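Local coordinates for acyl-CoA N-acyltransferases (NAT) superfamily protein (Arabidopsis thaliana, PDB 6TH0), which probably transfers the acetyl group of acetyl-CoA to the N-terminal methionine of transmembrane proteins and to protein lysines, at residues 112-120 with 145-153; 129-139 with 169-178. All coordinates share one frame; numbering follows the deposited sequence.

The two contacts lie side by side in the GNAT domain, with centres about 11 Å apart. Their segments alternate along the chain: helix 111-123, strand 129-137, helix 141-149, strand 167-177. Contact 1 pairs the two helices. Contact 2 pairs the two strands, neighbours in the mixed sheet. The helices pack on the sheet face that carries Leu134 and Phe174, and Tyr147 and Phe152 of contact 1 both touch these two residues. Arg153 opens strand 153-164 and is joined to Val175 of contact 2 by backbone hydrogen bonding. Acetyl-CoA is met at different places: contact 1 meets its phosphates, strand 129-137 its acetyl end, with 167-177 paired alongside. Together they supply eight of the 21 residues lining the pocket.

Contact 1: residues 112-120 with 145-153; sequences AKALINEVV and RLYKRMSFR. With ACO (acetyl coenzyme *a), chain C.
Ile116 fills the middle of this helix pair. Its CD1 sits over one face of the Tyr147 ring, 3.4 Å from Tyr147 CE1. The same methyl meets Leu146 tip to tip, with Ile116 CD1 3.6 Å from Leu146 CD2. The other branch, CG2, points at Met150 and Phe152, with Ile116 CG2 3.9 Å from Phe152 CE1. With chi1 at -64°, CG1 lies beside the backbone N and CG2 beside the carbonyl carbon, which splits the two methyls between these neighbours. Met150 is bent at chi2 and chi3, and its sulfur lies unusually close to the Lys113 chain, with Met150 SD 3.2 Å from Lys113 CG. The helix ends there in a Schellman motif, Ser151 being C-prime. Phe152 N is hydrogen-bonded to Tyr147 O, and Tyr147 CD1 lies over the Phe152 ring.

Acetyl-CoA occupies the end near Ala112. Ala112 N and Lys113 N donate to pyrophosphate oxygens O4A and O2A. Arg145 meets the 3'-phosphate edge-on: Arg145 NE is hydrogen-bonded to ACO O9A (3.0 Å), and NH1 to ACO O7A. Arg149 turns a guanidinium face to the ribose hydroxyl O2B, and its NH2 also nears O9A, at a doubtfully short distance. This is the phosphate-binding side of a GNAT acetyl-CoA site.

Contact 2: residues 129-139 with 169-178; sequences CRGVYLHVIAH and FDSYLFVYFI. With ACO (acetyl coenzyme *a), chain C.
Val136 and Phe174 meet on one face of this antiparallel strand pair, with Val136 CG2 3.6 Å from Phe174 CD2. Leu134 CD2 lies 3.8 Å from Phe174 CB. Leu134 holds CG between its backbone N and carbonyl carbon (chi1 68°), which turns its end toward the partner strand. On the other face, Leu173 CD1 sits over one face of the His135 ring but at the edge of Tyr133, 3.8 Å from Tyr133 CD2. Further along, Ala138 CB lies over the Tyr172 ring, 4.2 Å from its centroid, in a CH-pi contact. His139 turns its edge to the face of Phe169, an offset edge-to-face pair with planes at 71°. Backbone bonds pair Val132 with Tyr176, Leu134 with Phe174 and Val136 with Tyr172. Ile137 forms a non-hydrogen-bonded pair with Ser171, and Ile137 N donates to the acetyl oxygen, ACO O, at 3.0 Å. Ser171 OG is buried without a polar partner.

His135 NE2 is hydrogen-bonded to Glu78 and ND1 to Tyr96, and Phe161 stacks on its ring. Strand 93-102 runs parallel to 129-137 on one side, while strand 153-164 flanks 167-177 on the other. Helix 141-149 covers Leu134, Val136 and Tyr172; helix 111-123 packs on Val132 and Tyr176.

Contact 1: residues 112-120 with 145-153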
# COMPACT_ATOMS: atom_id res chain seq x y z
N ALA A 112 -8.75 3.63 -5.59
CA ALA A 112 -7.37 3.20 -5.39
C ALA A 112 -6.42 4.38 -5.49
O ALA A 112 -5.48 4.50 -4.69
CB ALA A 112 -6.97 2.12 -6.39
N LYS A 113 -6.63 5.25 -6.48
CA LYS A 113 -5.82 6.45 -6.57
C LYS A 113 -5.90 7.26 -5.28
O LYS A 113 -4.89 7.78 -4.79
CB LYS A 113 -6.27 7.29 -7.77
CG LYS A 113 -5.49 8.57 -7.96
CD LYS A 113 -5.94 9.26 -9.26
CE LYS A 113 -4.95 10.33 -9.69
NZ LYS A 113 -4.90 11.47 -8.73
N ALA A 114 -7.11 7.43 -4.74
CA ALA A 114 -7.26 8.19 -3.50
C ALA A 114 -6.57 7.49 -2.33
O ALA A 114 -5.95 8.15 -1.48
CB ALA A 114 -8.73 8.43 -3.19
N LEU A 115 -6.64 6.16 -2.29
CA LEU A 115 -5.98 5.43 -1.21
C LEU A 115 -4.47 5.65 -1.26
O LEU A 115 -3.83 5.94 -0.23
CB LEU A 115 -6.33 3.94 -1.30
CG LEU A 115 -7.73 3.55 -0.83
CD1 LEU A 115 -8.09 2.14 -1.31
CD2 LEU A 115 -7.89 3.64 0.69
N ILE A 116 -3.87 5.53 -2.44
CA ILE A 116 -2.44 5.81 -2.57
C ILE A 116 -2.14 7.25 -2.16
O ILE A 116 -1.16 7.52 -1.46
CB ILE A 116 -1.98 5.54 -4.01
CG1 ILE A 116 -2.14 4.05 -4.33
CG2 ILE A 116 -0.55 5.97 -4.20
CD1 ILE A 116 -2.08 3.79 -5.86
N ASN A 117 -3.00 8.18 -2.58
CA ASN A 117 -2.82 9.58 -2.20
C ASN A 117 -2.71 9.73 -0.68
O ASN A 117 -1.89 10.50 -0.17
CB ASN A 117 -3.97 10.41 -2.76
CG ASN A 117 -3.79 11.88 -2.55
OD1 ASN A 117 -2.70 12.41 -2.76
ND2 ASN A 117 -4.84 12.56 -2.13
N GLU A 118 -3.54 8.99 0.06
CA GLU A 118 -3.46 9.02 1.52
C GLU A 118 -2.08 8.62 2.01
O GLU A 118 -1.54 9.23 2.94
CB GLU A 118 -4.52 8.10 2.13
CG GLU A 118 -5.95 8.54 1.87
CD GLU A 118 -6.27 9.88 2.51
OE1 GLU A 118 -5.63 10.21 3.52
OE2 GLU A 118 -7.15 10.60 2.00
N VAL A 119 -1.48 7.60 1.39
CA VAL A 119 -0.16 7.15 1.82
C VAL A 119 0.90 8.21 1.52
O VAL A 119 1.76 8.49 2.35
CB VAL A 119 0.19 5.81 1.16
CG1 VAL A 119 1.57 5.36 1.60
CG2 VAL A 119 -0.88 4.74 1.49
N VAL A 120 0.84 8.81 0.33
CA VAL A 120 1.80 9.85 -0.02
C VAL A 120 1.64 11.07 0.88
O VAL A 120 2.62 11.64 1.36
CB VAL A 120 1.64 10.23 -1.51
CG1 VAL A 120 2.57 11.40 -1.87
CG2 VAL A 120 1.87 9.02 -2.40
N ARG A 145 -0.23 0.98 -14.52
CA ARG A 145 -0.79 2.25 -14.99
C ARG A 145 -1.18 3.16 -13.82
O ARG A 145 -1.05 4.39 -13.91
CB ARG A 145 -2.00 2.01 -15.90
CG ARG A 145 -1.67 1.27 -17.19
CD ARG A 145 -2.81 1.32 -18.22
NE ARG A 145 -4.06 0.77 -17.71
CZ ARG A 145 -4.43 -0.50 -17.82
NH1 ARG A 145 -5.59 -0.91 -17.33
NH2 ARG A 145 -3.63 -1.38 -18.41
N LEU A 146 -1.72 2.58 -12.75
CA LEU A 146 -2.16 3.35 -11.59
C LEU A 146 -0.98 4.06 -10.92
O LEU A 146 -1.04 5.26 -10.62
CB LEU A 146 -2.87 2.43 -10.60
CG LEU A 146 -3.31 3.00 -9.24
CD1 LEU A 146 -4.29 4.13 -9.43
CD2 LEU A 146 -3.92 1.89 -8.37
N TYR A 147 0.08 3.32 -10.65
CA TYR A 147 1.19 3.96 -9.94
C TYR A 147 1.89 4.97 -10.83
O TYR A 147 2.28 6.05 -10.36
CB TYR A 147 2.13 2.89 -9.39
CG TYR A 147 1.58 2.27 -8.11
CD1 TYR A 147 1.59 2.98 -6.92
CD2 TYR A 147 1.00 1.01 -8.11
CE1 TYR A 147 1.08 2.44 -5.76
CE2 TYR A 147 0.49 0.46 -6.95
CZ TYR A 147 0.53 1.19 -5.78
OH TYR A 147 0.03 0.66 -4.62
N LYS A 148 2.03 4.67 -12.13
CA LYS A 148 2.56 5.65 -13.07
C LYS A 148 1.71 6.92 -13.09
O LYS A 148 2.23 8.04 -13.13
CB LYS A 148 2.66 5.03 -14.46
CG LYS A 148 3.37 5.91 -15.47
CD LYS A 148 3.62 5.16 -16.77
CE LYS A 148 4.09 6.10 -17.87
NZ LYS A 148 3.04 7.09 -18.26
N ARG A 149 0.38 6.75 -13.03
CA ARG A 149 -0.52 7.90 -13.04
C ARG A 149 -0.32 8.77 -11.81
O ARG A 149 -0.50 9.99 -11.87
CB ARG A 149 -1.97 7.40 -13.06
CG ARG A 149 -3.03 8.46 -13.26
CD ARG A 149 -4.41 7.81 -13.33
NE ARG A 149 -4.54 6.81 -14.39
CZ ARG A 149 -4.78 5.52 -14.19
NH1 ARG A 149 -4.94 5.04 -12.96
NH2 ARG A 149 -4.88 4.70 -15.23
N MET A 150 0.05 8.15 -10.69
CA MET A 150 0.39 8.82 -9.44
C MET A 150 1.81 9.38 -9.43
O MET A 150 2.26 9.82 -8.37
CB MET A 150 0.21 7.85 -8.27
CG MET A 150 -1.23 7.44 -8.02
SD MET A 150 -2.27 8.90 -7.83
CE MET A 150 -1.60 9.61 -6.33
N SER A 151 2.52 9.33 -10.55
CA SER A 151 3.88 9.83 -10.69
C SER A 151 4.94 8.95 -10.04
O SER A 151 6.06 9.43 -9.83
CB SER A 151 4.02 11.26 -10.12
OG SER A 151 3.31 12.20 -10.90
N PHE A 152 4.64 7.69 -9.71
CA PHE A 152 5.70 6.80 -9.22
C PHE A 152 6.61 6.42 -10.37
O PHE A 152 6.16 6.25 -11.51
CB PHE A 152 5.12 5.53 -8.58
CG PHE A 152 4.56 5.72 -7.20
CD1 PHE A 152 3.46 6.54 -7.00
CD2 PHE A 152 5.09 5.05 -6.09
CE1 PHE A 152 2.92 6.69 -5.74
CE2 PHE A 152 4.55 5.20 -4.84
CZ PHE A 152 3.47 6.03 -4.65
N ARG A 153 7.91 6.29 -10.08
CA ARG A 153 8.89 5.89 -11.09
C ARG A 153 9.06 4.37 -11.02
O ARG A 153 9.25 3.81 -9.94
CB ARG A 153 10.23 6.58 -10.84
CG ARG A 153 10.41 7.86 -11.58
CD ARG A 153 9.45 8.90 -11.09
NE ARG A 153 9.80 10.20 -11.66
CZ ARG A 153 9.15 11.34 -11.40
NH1 ARG A 153 8.10 11.33 -10.59
NH2 ARG A 153 9.56 12.47 -11.96
N1A ACO C . -14.61 7.27 -14.83
C2A ACO C . -14.03 6.28 -15.60
N3A ACO C . -12.87 5.61 -15.45
C4A ACO C . -12.18 6.03 -14.32
C5A ACO C . -12.65 7.04 -13.42
C6A ACO C . -13.89 7.64 -13.73
N6A ACO C . -14.39 8.62 -12.91
N7A ACO C . -11.75 7.24 -12.37
C8A ACO C . -10.75 6.37 -12.63
N9A ACO C . -10.96 5.62 -13.78
C1B ACO C . -10.09 4.60 -14.36
C2B ACO C . -8.53 4.93 -14.24
O2B ACO C . -8.16 5.78 -15.24
C3B ACO C . -8.09 3.42 -14.55
O3B ACO C . -8.32 3.26 -15.86
P3B ACO C . -7.15 2.09 -16.66
O7A ACO C . -7.73 0.85 -16.04
O8A ACO C . -7.39 2.30 -18.14
O9A ACO C . -5.85 2.57 -16.06
C4B ACO C . -9.08 2.60 -13.66
O4B ACO C . -10.34 3.35 -13.66
C5B ACO C . -8.52 2.36 -12.24
O5B ACO C . -8.15 3.56 -11.63
P1A ACO C . -8.77 3.57 -10.10
O1A ACO C . -10.25 3.53 -10.15
O2A ACO C . -8.04 4.66 -9.35
O3A ACO C . -8.32 2.17 -9.27
P2A ACO C . -9.51 1.22 -8.81
O4A ACO C . -10.23 1.74 -7.63
O5A ACO C . -10.28 0.59 -9.95
O6A ACO C . -8.68 -0.14 -8.11
CBP ACO C . -6.88 -1.74 -8.18
CCP ACO C . -7.49 -0.40 -8.78
CDP ACO C . -6.46 -1.44 -6.76
CEP ACO C . -5.68 -2.20 -9.02
CAP ACO C . -8.04 -2.77 -8.23
OAP ACO C . -8.29 -3.20 -9.57
C9P ACO C . -7.80 -4.04 -7.41
O9P ACO C . -8.22 -4.12 -6.28
N8P ACO C . -7.17 -5.10 -8.01
C7P ACO C . -6.90 -6.38 -7.27
C6P ACO C . -5.91 -6.16 -6.16
C5P ACO C . -4.63 -5.75 -6.80
O5P ACO C . -4.21 -6.19 -7.86
N4P ACO C . -3.89 -4.81 -6.12
C3P ACO C . -2.64 -4.41 -6.77
C2P ACO C . -1.65 -4.01 -5.74
S1P ACO C . -0.08 -3.54 -6.62
C ACO C . 0.65 -5.18 -6.63
O ACO C . 0.73 -5.85 -7.62
CH3 ACO C . 1.10 -5.69 -5.36

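Contact 2: residues 129-139 with 169-178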
# COMPACT_ATOMS: atom_id res chain seq x y z
N CYS A 129 10.90 11.53 6.42
CA CYS A 129 10.38 10.49 5.54
C CYS A 129 10.64 10.85 4.08
O CYS A 129 10.17 11.89 3.59
CB CYS A 129 8.89 10.29 5.78
SG CYS A 129 8.20 8.92 4.81
N ARG A 130 11.34 9.97 3.37
CA ARG A 130 11.88 10.32 2.06
C ARG A 130 10.95 9.98 0.92
O ARG A 130 11.19 10.42 -0.22
CB ARG A 130 13.22 9.61 1.84
CG ARG A 130 14.27 9.95 2.90
CD ARG A 130 15.57 9.21 2.67
NE ARG A 130 16.63 9.59 3.60
CZ ARG A 130 17.48 10.60 3.40
NH1 ARG A 130 17.39 11.33 2.30
NH2 ARG A 130 18.41 10.88 4.30
N GLY A 131 9.88 9.26 1.18
CA GLY A 131 8.96 8.92 0.11
C GLY A 131 8.30 7.57 0.35
O GLY A 131 8.28 7.06 1.47
N VAL A 132 7.77 7.03 -0.74
CA VAL A 132 6.97 5.81 -0.75
C VAL A 132 7.54 4.86 -1.80
O VAL A 132 7.95 5.31 -2.88
CB VAL A 132 5.49 6.12 -1.07
CG1 VAL A 132 4.61 4.86 -1.01
CG2 VAL A 132 4.97 7.24 -0.15
N TYR A 133 7.60 3.57 -1.49
CA TYR A 133 7.96 2.56 -2.48
C TYR A 133 7.13 1.31 -2.27
O TYR A 133 6.42 1.16 -1.26
CB TYR A 133 9.47 2.26 -2.50
CG TYR A 133 10.06 1.41 -1.38
CD1 TYR A 133 10.16 1.89 -0.07
CD2 TYR A 133 10.57 0.14 -1.64
CE1 TYR A 133 10.71 1.10 0.95
CE2 TYR A 133 11.13 -0.65 -0.64
CZ TYR A 133 11.21 -0.17 0.66
OH TYR A 133 11.78 -0.96 1.65
N LEU A 134 7.16 0.43 -3.26
CA LEU A 134 6.37 -0.78 -3.25
C LEU A 134 6.82 -1.66 -4.41
O LEU A 134 7.60 -1.24 -5.27
CB LEU A 134 4.87 -0.47 -3.35
CG LEU A 134 4.51 0.12 -4.73
CD1 LEU A 134 3.09 -0.27 -5.04
CD2 LEU A 134 4.69 1.64 -4.82
N HIS A 135 6.28 -2.87 -4.44
CA HIS A 135 6.49 -3.79 -5.54
C HIS A 135 5.14 -4.14 -6.14
O HIS A 135 4.16 -4.34 -5.41
CB HIS A 135 7.23 -5.06 -5.08
CG HIS A 135 8.62 -4.81 -4.61
ND1 HIS A 135 8.93 -4.50 -3.30
CD2 HIS A 135 9.80 -4.85 -5.27
CE1 HIS A 135 10.23 -4.36 -3.18
NE2 HIS A 135 10.79 -4.56 -4.36
N VAL A 136 5.10 -4.18 -7.46
CA VAL A 136 3.91 -4.54 -8.22
C VAL A 136 4.19 -5.83 -8.97
O VAL A 136 5.26 -5.99 -9.56
CB VAL A 136 3.53 -3.40 -9.19
CG1 VAL A 136 2.31 -3.74 -10.00
CG2 VAL A 136 3.36 -2.08 -8.43
N ILE A 137 3.22 -6.75 -8.97
CA ILE A 137 3.38 -7.93 -9.80
C ILE A 137 3.53 -7.46 -11.24
O ILE A 137 2.76 -6.62 -11.71
CB ILE A 137 2.16 -8.85 -9.65
CG1 ILE A 137 2.12 -9.43 -8.23
CG2 ILE A 137 2.19 -9.92 -10.71
CD1 ILE A 137 0.84 -10.22 -7.95
N ALA A 138 4.51 -8.03 -11.95
CA ALA A 138 4.96 -7.43 -13.21
C ALA A 138 3.94 -7.57 -14.34
O ALA A 138 4.00 -6.79 -15.30
CB ALA A 138 6.28 -8.05 -13.65
N HIS A 139 3.02 -8.52 -14.26
CA HIS A 139 2.03 -8.67 -15.32
C HIS A 139 0.72 -7.97 -14.98
O HIS A 139 -0.26 -8.12 -15.71
CB HIS A 139 1.78 -10.15 -15.62
CG HIS A 139 1.23 -10.91 -14.45
ND1 HIS A 139 -0.06 -10.72 -13.99
CD2 HIS A 139 1.78 -11.85 -13.65
CE1 HIS A 139 -0.27 -11.51 -12.95
NE2 HIS A 139 0.83 -12.21 -12.73
N PHE A 169 6.61 -15.34 -9.73
CA PHE A 169 6.34 -14.23 -10.62
C PHE A 169 7.28 -13.08 -10.29
O PHE A 169 7.66 -12.89 -9.14
CB PHE A 169 4.90 -13.75 -10.47
CG PHE A 169 3.90 -14.74 -10.96
CD1 PHE A 169 3.54 -14.76 -12.30
CD2 PHE A 169 3.37 -15.68 -10.09
CE1 PHE A 169 2.63 -15.69 -12.76
CE2 PHE A 169 2.45 -16.62 -10.55
CZ PHE A 169 2.08 -16.62 -11.88
N ASP A 170 7.62 -12.30 -11.32
CA ASP A 170 8.50 -11.15 -11.15
C ASP A 170 7.71 -9.95 -10.62
O ASP A 170 6.48 -9.90 -10.70
CB ASP A 170 9.16 -10.77 -12.49
CG ASP A 170 10.04 -11.87 -13.04
OD1 ASP A 170 10.32 -12.86 -12.32
OD2 ASP A 170 10.46 -11.75 -14.22
N SER A 171 8.43 -8.98 -10.07
CA SER A 171 7.81 -7.74 -9.63
C SER A 171 8.53 -6.55 -10.25
O SER A 171 9.65 -6.67 -10.76
CB SER A 171 7.82 -7.61 -8.10
OG SER A 171 9.15 -7.40 -7.64
N TYR A 172 7.85 -5.42 -10.26
CA TYR A 172 8.48 -4.13 -10.54
C TYR A 172 8.58 -3.34 -9.25
O TYR A 172 7.61 -3.25 -8.49
CB TYR A 172 7.71 -3.30 -11.56
CG TYR A 172 7.77 -3.80 -12.97
CD1 TYR A 172 8.99 -3.96 -13.61
CD2 TYR A 172 6.61 -4.06 -13.68
CE1 TYR A 172 9.05 -4.39 -14.93
CE2 TYR A 172 6.66 -4.47 -15.01
CZ TYR A 172 7.88 -4.65 -15.61
OH TYR A 172 7.93 -5.08 -16.91
N LEU A 173 9.76 -2.76 -9.01
CA LEU A 173 9.94 -1.80 -7.92
C LEU A 173 9.46 -0.42 -8.37
O LEU A 173 9.87 0.06 -9.43
CB LEU A 173 11.41 -1.73 -7.53
CG LEU A 173 11.81 -0.54 -6.64
CD1 LEU A 173 11.19 -0.70 -5.26
CD2 LEU A 173 13.33 -0.37 -6.56
N PHE A 174 8.57 0.21 -7.60
CA PHE A 174 8.09 1.56 -7.89
C PHE A 174 8.44 2.47 -6.73
O PHE A 174 8.30 2.06 -5.58
CB PHE A 174 6.57 1.64 -8.12
CG PHE A 174 6.13 1.35 -9.52
CD1 PHE A 174 5.94 2.37 -10.43
CD2 PHE A 174 5.84 0.04 -9.92
CE1 PHE A 174 5.50 2.10 -11.74
CE2 PHE A 174 5.41 -0.23 -11.19
CZ PHE A 174 5.24 0.79 -12.10
N VAL A 175 8.91 3.69 -7.01
CA VAL A 175 9.30 4.62 -5.95
C VAL A 175 8.70 5.99 -6.24
O VAL A 175 8.55 6.39 -7.40
CB VAL A 175 10.83 4.73 -5.79
CG1 VAL A 175 11.44 3.36 -5.53
CG2 VAL A 175 11.46 5.38 -7.01
N TYR A 176 8.27 6.67 -5.18
CA TYR A 176 7.94 8.09 -5.23
C TYR A 176 8.75 8.81 -4.16
O TYR A 176 8.44 8.71 -2.97
CB TYR A 176 6.45 8.33 -5.01
CG TYR A 176 6.06 9.79 -5.15
CD1 TYR A 176 5.84 10.34 -6.41
CD2 TYR A 176 5.91 10.60 -4.05
CE1 TYR A 176 5.49 11.68 -6.55
CE2 TYR A 176 5.55 11.93 -4.18
CZ TYR A 176 5.35 12.46 -5.43
OH TYR A 176 5.00 13.79 -5.55
N PHE A 177 9.75 9.58 -4.58
CA PHE A 177 10.57 10.34 -3.64
C PHE A 177 9.99 11.74 -3.46
O PHE A 177 9.63 12.40 -4.44
CB PHE A 177 12.03 10.43 -4.09
CG PHE A 177 12.80 9.15 -3.90
CD1 PHE A 177 13.26 8.79 -2.64
CD2 PHE A 177 13.11 8.33 -4.98
CE1 PHE A 177 13.98 7.62 -2.43
CE2 PHE A 177 13.82 7.14 -4.78
CZ PHE A 177 14.26 6.79 -3.50
N ILE A 178 9.93 12.19 -2.21
CA ILE A 178 9.38 13.51 -1.92
C ILE A 178 10.27 14.60 -2.51
O ILE A 178 9.77 15.63 -2.96
CB ILE A 178 9.22 13.71 -0.40
CG1 ILE A 178 8.22 12.71 0.18
CG2 ILE A 178 8.81 15.14 -0.10
CD1 ILE A 178 6.88 12.66 -0.54
N1A ACO C . -14.61 7.27 -14.83
C2A ACO C . -14.03 6.28 -15.60
N3A ACO C . -12.87 5.61 -15.45
C4A ACO C . -12.18 6.03 -14.32
C5A ACO C . -12.65 7.04 -13.42
C6A ACO C . -13.89 7.64 -13.73
N6A ACO C . -14.39 8.62 -12.91
N7A ACO C . -11.75 7.24 -12.37
C8A ACO C . -10.75 6.37 -12.63
N9A ACO C . -10.96 5.62 -13.78
C1B ACO C . -10.09 4.60 -14.36
C2B ACO C . -8.53 4.93 -14.24
O2B ACO C . -8.16 5.78 -15.24
C3B ACO C . -8.09 3.42 -14.55
O3B ACO C . -8.32 3.26 -15.86
P3B ACO C . -7.15 2.09 -16.66
O7A ACO C . -7.73 0.85 -16.04
O8A ACO C . -7.39 2.30 -18.14
O9A ACO C . -5.85 2.57 -16.06
C4B ACO C . -9.08 2.60 -13.66
O4B ACO C . -10.34 3.35 -13.66
C5B ACO C . -8.52 2.36 -12.24
O5B ACO C . -8.15 3.56 -11.63
P1A ACO C . -8.77 3.57 -10.10
O1A ACO C . -10.25 3.53 -10.15
O2A ACO C . -8.04 4.66 -9.35
O3A ACO C . -8.32 2.17 -9.27
P2A ACO C . -9.51 1.22 -8.81
O4A ACO C . -10.23 1.74 -7.63
O5A ACO C . -10.28 0.59 -9.95
O6A ACO C . -8.68 -0.14 -8.11
CBP ACO C . -6.88 -1.74 -8.18
CCP ACO C . -7.49 -0.40 -8.78
CDP ACO C . -6.46 -1.44 -6.76
CEP ACO C . -5.68 -2.20 -9.02
CAP ACO C . -8.04 -2.77 -8.23
OAP ACO C . -8.29 -3.20 -9.57
C9P ACO C . -7.80 -4.04 -7.41
O9P ACO C . -8.22 -4.12 -6.28
N8P ACO C . -7.17 -5.10 -8.01
C7P ACO C . -6.90 -6.38 -7.27
C6P ACO C . -5.91 -6.16 -6.16
C5P ACO C . -4.63 -5.75 -6.80
O5P ACO C . -4.21 -6.19 -7.86
N4P ACO C . -3.89 -4.81 -6.12
C3P ACO C . -2.64 -4.41 -6.77
C2P ACO C . -1.65 -4.01 -5.74
S1P ACO C . -0.08 -3.54 -6.62
C ACO C . 0.65 -5.18 -6.63
O ACO C . 0.73 -5.85 -7.62
CH3 ACO C . 1.10 -5.69 -5.36